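Local coordinates for PKS (Streptomyces sp. CNQ431, PDB 5YDA), which probably loads acyl extender units onto the acyl carrier protein, as the acyltransferase domain of a splenocin polyketide synthase, at residues G167-F172 and E224-I229; A273-E278 and F288-M293. One frame throughout, in Å; residues are numbered along the deposited sequence.

Contact 1: G167-F172 and E224-I229; sequences GSTAAF and ERIRLI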
loop_
_atom_site.group_PDB
_atom_site.type_symbol
_atom_site.label_atom_id
_atom_site.label_comp_id
_atom_site.label_asym_id
_atom_site.label_seq_id
_atom_site.Cartn_x
_atom_site.Cartn_y
_atom_site.Cartn_z
ATOM N N GLY A 167 1.772 15.572 10.053
ATOM C CA GLY A 167 0.530 15.221 10.729
ATOM C C GLY A 167 -0.664 16.153 10.537
ATOM O O GLY A 167 -1.639 16.054 11.286
ATOM N N SER A 168 -0.624 17.059 9.563
ATOM C CA SER A 168 -1.777 17.905 9.283
ATOM C C SER A 168 -2.821 17.151 8.457
ATOM O O SER A 168 -2.561 16.082 7.905
ATOM C CB SER A 168 -1.349 19.152 8.518
ATOM O OG SER A 168 -0.886 18.771 7.232
ATOM N N THR A 169 -4.016 17.735 8.364
ATOM C CA THR A 169 -5.041 17.175 7.484
ATOM C C THR A 169 -4.491 16.950 6.077
ATOM O O THR A 169 -4.700 15.886 5.476
ATOM C CB THR A 169 -6.262 18.107 7.446
ATOM O OG1 THR A 169 -6.661 18.437 8.784
ATOM C CG2 THR A 169 -7.429 17.440 6.722
ATOM N N ALA A 170 -3.752 17.931 5.555
ATOM C CA ALA A 170 -3.192 17.823 4.214
ATOM C C ALA A 170 -2.178 16.685 4.114
ATOM O O ALA A 170 -2.104 15.998 3.082
ATOM C CB ALA A 170 -2.538 19.149 3.818
ATOM N N ALA A 171 -1.365 16.488 5.164
ATOM C CA ALA A 171 -0.357 15.435 5.119
ATOM C C ALA A 171 -1.014 14.073 4.956
ATOM O O ALA A 171 -0.534 13.229 4.190
ATOM C CB ALA A 171 0.517 15.463 6.384
ATOM N N PHE A 172 -2.122 13.838 5.663
ATOM C CA PHE A 172 -2.741 12.527 5.570
ATOM C C PHE A 172 -3.571 12.398 4.303
ATOM O O PHE A 172 -3.599 11.320 3.700
ATOM C CB PHE A 172 -3.574 12.246 6.818
ATOM C CG PHE A 172 -2.743 12.002 8.036
ATOM C CD1 PHE A 172 -1.929 10.874 8.117
ATOM C CD2 PHE A 172 -2.747 12.905 9.091
ATOM C CE1 PHE A 172 -1.142 10.644 9.237
ATOM C CE2 PHE A 172 -1.969 12.686 10.215
ATOM C CZ PHE A 172 -1.164 11.553 10.292
ATOM N N GLU A 224 -12.574 15.260 6.953
ATOM C CA GLU A 224 -13.164 15.608 8.244
ATOM C C GLU A 224 -12.939 14.504 9.277
ATOM O O GLU A 224 -12.872 14.781 10.478
ATOM C CB GLU A 224 -14.671 15.902 8.107
ATOM C CG GLU A 224 -15.055 16.970 7.050
ATOM C CD GLU A 224 -14.388 18.350 7.259
ATOM O OE1 GLU A 224 -14.361 19.158 6.287
ATOM O OE2 GLU A 224 -13.911 18.637 8.383
ATOM N N ARG A 225 -12.834 13.249 8.841
ATOM C CA ARG A 225 -12.478 12.189 9.774
ATOM C C ARG A 225 -11.136 12.494 10.433
ATOM O O ARG A 225 -10.997 12.417 11.660
ATOM C CB ARG A 225 -12.442 10.849 9.040
ATOM C CG ARG A 225 -12.047 9.694 9.915
ATOM C CD ARG A 225 -12.022 8.418 9.097
ATOM N NE ARG A 225 -11.681 7.257 9.901
ATOM C CZ ARG A 225 -10.440 6.827 10.114
ATOM N NH1 ARG A 225 -9.416 7.462 9.570
ATOM N NH2 ARG A 225 -10.229 5.747 10.865
ATOM N N ILE A 226 -10.161 12.916 9.627
ATOM C CA ILE A 226 -8.831 13.245 10.132
ATOM C C ILE A 226 -8.899 14.399 11.122
ATOM O O ILE A 226 -8.300 14.341 12.202
ATOM C CB ILE A 226 -7.896 13.556 8.950
ATOM C CG1 ILE A 226 -7.655 12.282 8.133
ATOM C CG2 ILE A 226 -6.614 14.222 9.424
ATOM C CD1 ILE A 226 -7.196 12.542 6.713
ATOM N N ARG A 227 -9.638 15.463 10.781
ATOM C CA ARG A 227 -9.727 16.606 11.693
ATOM C C ARG A 227 -10.403 16.225 13.001
ATOM O O ARG A 227 -9.987 16.681 14.073
ATOM C CB ARG A 227 -10.486 17.767 11.046
ATOM C CG ARG A 227 -9.815 18.346 9.824
ATOM C CD ARG A 227 -10.661 19.472 9.267
ATOM N NE ARG A 227 -9.924 20.215 8.255
ATOM C CZ ARG A 227 -10.359 20.412 7.023
ATOM N NH1 ARG A 227 -11.540 19.924 6.654
ATOM N NH2 ARG A 227 -9.626 21.108 6.173
ATOM N N LEU A 228 -11.454 15.401 12.935
ATOM C CA LEU A 228 -12.140 14.975 14.156
ATOM C C LEU A 228 -11.244 14.088 15.023
ATOM O O LEU A 228 -11.255 14.200 16.254
ATOM C CB LEU A 228 -13.444 14.256 13.813
ATOM C CG LEU A 228 -14.549 15.168 13.242
ATOM C CD1 LEU A 228 -15.724 14.351 12.731
ATOM C CD2 LEU A 228 -15.027 16.189 14.289
ATOM N N ILE A 229 -10.459 13.205 14.410
ATOM C CA ILE A 229 -9.522 12.414 15.199
ATOM C C ILE A 229 -8.465 13.320 15.824
ATOM O O ILE A 229 -8.210 13.253 17.030
ATOM C CB ILE A 229 -8.895 11.300 14.339
ATOM C CG1 ILE A 229 -9.900 10.159 14.147
ATOM C CG2 ILE A 229 -7.625 10.777 14.992
ATOM C CD1 ILE A 229 -9.576 9.212 13.004
#
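Thr169 and Ile226 carry most of this meeting between the first turn of helix 169-188 and the later part of helix 215-231, their CA atoms 6.1 Å apart. Ile226 sends CG2 against the backbone of the other helix, where it lies 3.9 Å from Thr169 CA, and reaches with its longer branch to Phe172, CD1 coming to 3.6 Å from Phe172 CB. The two branches thus touch residues three apart, about one turn of the opposing helix. The ring of Phe172 joins in obliquely through CD2 alongside Ile226 CG2. The Thr169 side chain also meets Arg227, crossing it at about a right angle: OG1 sits 3.3 Å from Arg227 CG, and the methyl CG2, anti to the backbone N (OG1 itself has chi1 -50°), lies over one face of the guanidinium, 3.9 Å above its plane and toward its rim. No hydrogen bond crosses the contact, which is held by apolar and van der Waals packing. The polar end of Arg227 is engaged elsewhere: NH1 forms a salt bridge to Glu224 OE1 at 2.9 Å, while NH2 bonds to the carbonyl of Ala151, so two partners, one in its own helix and one outside both segments, hold the guanidinium. Ser168, at the N-cap of helix 169-188, accepts from Ala171 N through OG at 3.1 Å, which closes the first turn just where Thr169 faces across. Arg225, on the same helix as Ile226, bonds to Ser200 OG in what looks like the nucleophile elbow of an acyltransferase. Helix 306-313 packs on helix 215-231 through Phe309 and His312, and Phe172 also touches the loop residue Gln122.

Contact 2: A273-E278 and F288-M293; sequences AVDRLE and FRRLRM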
loop_
_atom_site.group_PDB
_atom_site.type_symbol
_atom_site.label_atom_id
_atom_site.label_comp_id
_atom_site.label_asym_id
_atom_site.label_seq_id
_atom_site.Cartn_x
_atom_site.Cartn_y
_atom_site.Cartn_z
ATOM N N ALA A 273 -2.442 8.150 30.756
ATOM C CA ALA A 273 -2.528 6.695 30.783
ATOM C C ALA A 273 -1.466 6.059 29.884
ATOM O O ALA A 273 -0.892 5.021 30.230
ATOM C CB ALA A 273 -3.930 6.250 30.365
ATOM N N VAL A 274 -1.183 6.676 28.734
ATOM C CA VAL A 274 -0.182 6.119 27.828
ATOM C C VAL A 274 1.209 6.247 28.440
ATOM O O VAL A 274 2.029 5.320 28.340
ATOM C CB VAL A 274 -0.274 6.795 26.442
ATOM C CG1 VAL A 274 0.972 6.516 25.611
ATOM C CG2 VAL A 274 -1.508 6.310 25.696
ATOM N N ASP A 275 1.489 7.389 29.094
ATOM C CA ASP A 275 2.737 7.555 29.843
ATOM C C ASP A 275 2.942 6.417 30.838
ATOM O O ASP A 275 4.024 5.820 30.911
ATOM C CB ASP A 275 2.745 8.893 30.589
ATOM C CG ASP A 275 2.961 10.082 29.672
ATOM O OD1 ASP A 275 3.391 9.882 28.520
ATOM O OD2 ASP A 275 2.715 11.225 30.113
ATOM N N ARG A 276 1.904 6.090 31.608
ATOM C CA ARG A 276 2.081 5.067 32.628
ATOM C C ARG A 276 2.253 3.692 32.007
ATOM O O ARG A 276 3.060 2.894 32.493
ATOM C CB ARG A 276 0.918 5.084 33.623
ATOM C CG ARG A 276 0.873 6.381 34.424
ATOM C CD ARG A 276 -0.343 6.520 35.332
ATOM N NE ARG A 276 -1.473 5.704 34.924
ATOM C CZ ARG A 276 -2.649 6.197 34.563
ATOM N NH1 ARG A 276 -2.882 7.506 34.546
ATOM N NH2 ARG A 276 -3.611 5.349 34.200
ATOM N N LEU A 277 1.513 3.393 30.935
ATOM C CA LEU A 277 1.743 2.146 30.216
ATOM C C LEU A 277 3.192 2.036 29.751
ATOM O O LEU A 277 3.815 0.975 29.872
ATOM C CB LEU A 277 0.796 2.048 29.022
ATOM C CG LEU A 277 1.064 0.844 28.112
ATOM C CD1 LEU A 277 0.821 -0.460 28.883
ATOM C CD2 LEU A 277 0.198 0.892 26.861
ATOM N N GLU A 278 3.745 3.123 29.220
ATOM C CA GLU A 278 5.114 3.073 28.731
ATOM C C GLU A 278 6.093 2.803 29.869
ATOM O O GLU A 278 7.033 2.019 29.702
ATOM C CB GLU A 278 5.453 4.368 27.988
ATOM C CG GLU A 278 4.715 4.440 26.651
ATOM C CD GLU A 278 5.011 5.690 25.850
ATOM O OE1 GLU A 278 4.440 5.804 24.750
ATOM O OE2 GLU A 278 5.800 6.554 26.307
ATOM N N PHE A 288 8.757 -0.667 22.482
ATOM C CA PHE A 288 7.599 0.137 22.112
ATOM C C PHE A 288 8.098 1.445 21.535
ATOM O O PHE A 288 9.239 1.846 21.768
ATOM C CB PHE A 288 6.679 0.427 23.306
ATOM C CG PHE A 288 7.305 1.306 24.368
ATOM C CD1 PHE A 288 7.239 2.693 24.282
ATOM C CD2 PHE A 288 7.957 0.740 25.460
ATOM C CE1 PHE A 288 7.826 3.503 25.262
ATOM C CE2 PHE A 288 8.536 1.541 26.449
ATOM C CZ PHE A 288 8.477 2.919 26.351
ATOM N N ARG A 289 7.226 2.124 20.799
ATOM C CA ARG A 289 7.580 3.463 20.360
ATOM C C ARG A 289 6.314 4.297 20.265
ATOM O O ARG A 289 5.316 3.860 19.682
ATOM C CB ARG A 289 8.329 3.438 19.017
ATOM C CG ARG A 289 8.924 4.806 18.636
ATOM C CD ARG A 289 9.418 4.853 17.185
ATOM N NE ARG A 289 8.495 4.167 16.279
ATOM C CZ ARG A 289 7.478 4.757 15.650
ATOM N NH1 ARG A 289 7.247 6.054 15.824
ATOM N NH2 ARG A 289 6.690 4.053 14.847
ATOM N N ARG A 290 6.356 5.479 20.868
ATOM C CA ARG A 290 5.262 6.433 20.765
ATOM C C ARG A 290 5.064 6.822 19.306
ATOM O O ARG A 290 6.008 7.266 18.646
ATOM C CB ARG A 290 5.575 7.668 21.618
ATOM C CG ARG A 290 4.521 8.761 21.561
ATOM C CD ARG A 290 3.286 8.365 22.336
ATOM N NE ARG A 290 3.604 8.153 23.744
ATOM C CZ ARG A 290 3.485 9.090 24.680
ATOM N NH1 ARG A 290 3.048 10.298 24.348
ATOM N NH2 ARG A 290 3.797 8.820 25.945
ATOM N N LEU A 291 3.857 6.617 18.784
ATOM C CA LEU A 291 3.560 7.131 17.450
ATOM C C LEU A 291 3.605 8.657 17.493
ATOM O O LEU A 291 3.166 9.278 18.463
ATOM C CB LEU A 291 2.194 6.618 16.960
ATOM C CG LEU A 291 2.012 5.079 16.915
ATOM C CD1 LEU A 291 0.940 4.634 15.910
ATOM C CD2 LEU A 291 3.321 4.349 16.620
ATOM N N ARG A 292 4.199 9.268 16.468
ATOM C CA ARG A 292 4.452 10.705 16.550
ATOM C C ARG A 292 3.186 11.528 16.412
ATOM O O ARG A 292 3.151 12.656 16.901
ATOM C CB ARG A 292 5.456 11.193 15.491
ATOM C CG ARG A 292 6.799 10.445 15.387
ATOM C CD ARG A 292 6.626 9.019 14.927
ATOM N NE ARG A 292 5.812 8.957 13.720
ATOM C CZ ARG A 292 5.020 7.942 13.369
ATOM N NH1 ARG A 292 4.874 6.852 14.080
ATOM N NH2 ARG A 292 4.337 8.030 12.245
ATOM N N MET A 293 2.151 11.000 15.782
ATOM C CA MET A 293 0.890 11.731 15.722
ATOM C C MET A 293 0.241 11.789 17.101
ATOM O O MET A 293 -0.167 10.739 17.619
ATOM C CB MET A 293 -0.056 11.072 14.720
ATOM C CG MET A 293 -1.407 11.749 14.634
ATOM S SD MET A 293 -1.264 13.421 13.944
ATOM C CE MET A 293 -2.946 14.005 14.197
#
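A surface salt-bridge network, backed by an aromatic contact, ties helix 271-283 to strand 288-290, an outermost strand of the four-stranded antiparallel sheet in the small subdomain of the acyltransferase. The axes of helix 273-278 and strand 288-290 run nearly antiparallel, 155° between them, and approach to 10.5 Å. Arg290 reaches back to the helix because its chain starts with CG anti to the backbone N (chi1 178°) and then bends at chi2 and chi3. Its NE meets Glu278 OE1 at 2.7 Å in an almost straight bond; OE1 lies in the guanidinium plane, while NE comes from the syn side, tilted out of the carboxylate plane. NH2 bonds to Asp275 OD1 at 2.8 Å, nearly along the C-O axis of that oxygen, and adds a weak bond to Glu278 OE2 at 3.0 Å. The grip on Glu278 is skewed, the two flat groups being turned 49° against each other. Val274 presses CG1 onto one face of the guanidinium, 3.3 Å above its plane and toward the rim, while both acids meet its edge. Glu278 reaches the arginine as an extended chain that passes over the ring of Phe288: its CG lies 3.5 Å from Phe288 CE1, and its CA stands over the ring face toward the rim. Phe288 also rests on Leu281, Thr282 and Val237, and the backbones of Arg289 and Leu291 bond to Gly238 and Thr236 of strand 235-239. One positive group probably offsets only part of the charge of two carboxylates, and its bonds are consistent with both acids being ionised. Those bonds, through NE and NH2, probably fix the guanidinium's rotation; helix and edge strand are joined here mainly by directed polar bonds.

How the contacts relate
The two contacts follow one another along the chain and share no helix or strand, but both fall in the acyltransferase region. Contact 1, partly buried, joins two helices by methyl, ring and aliphatic packing, with Arg227 paired within its own helix and with Ala151 rather than across the contact. Contact 2, nearer the surface, joins a helix to the edge of a small sheet, and there the charged groups themselves make the connection between the segments. The centres of contacts 1 and 2 are about 20 Å apart. They nevertheless touch at Met293, which brings SD to 3.8 Å from Gly167 O and 3.9 Å from Phe172 CE2, linking the chain beyond the edge strand to the start of helix 169-188.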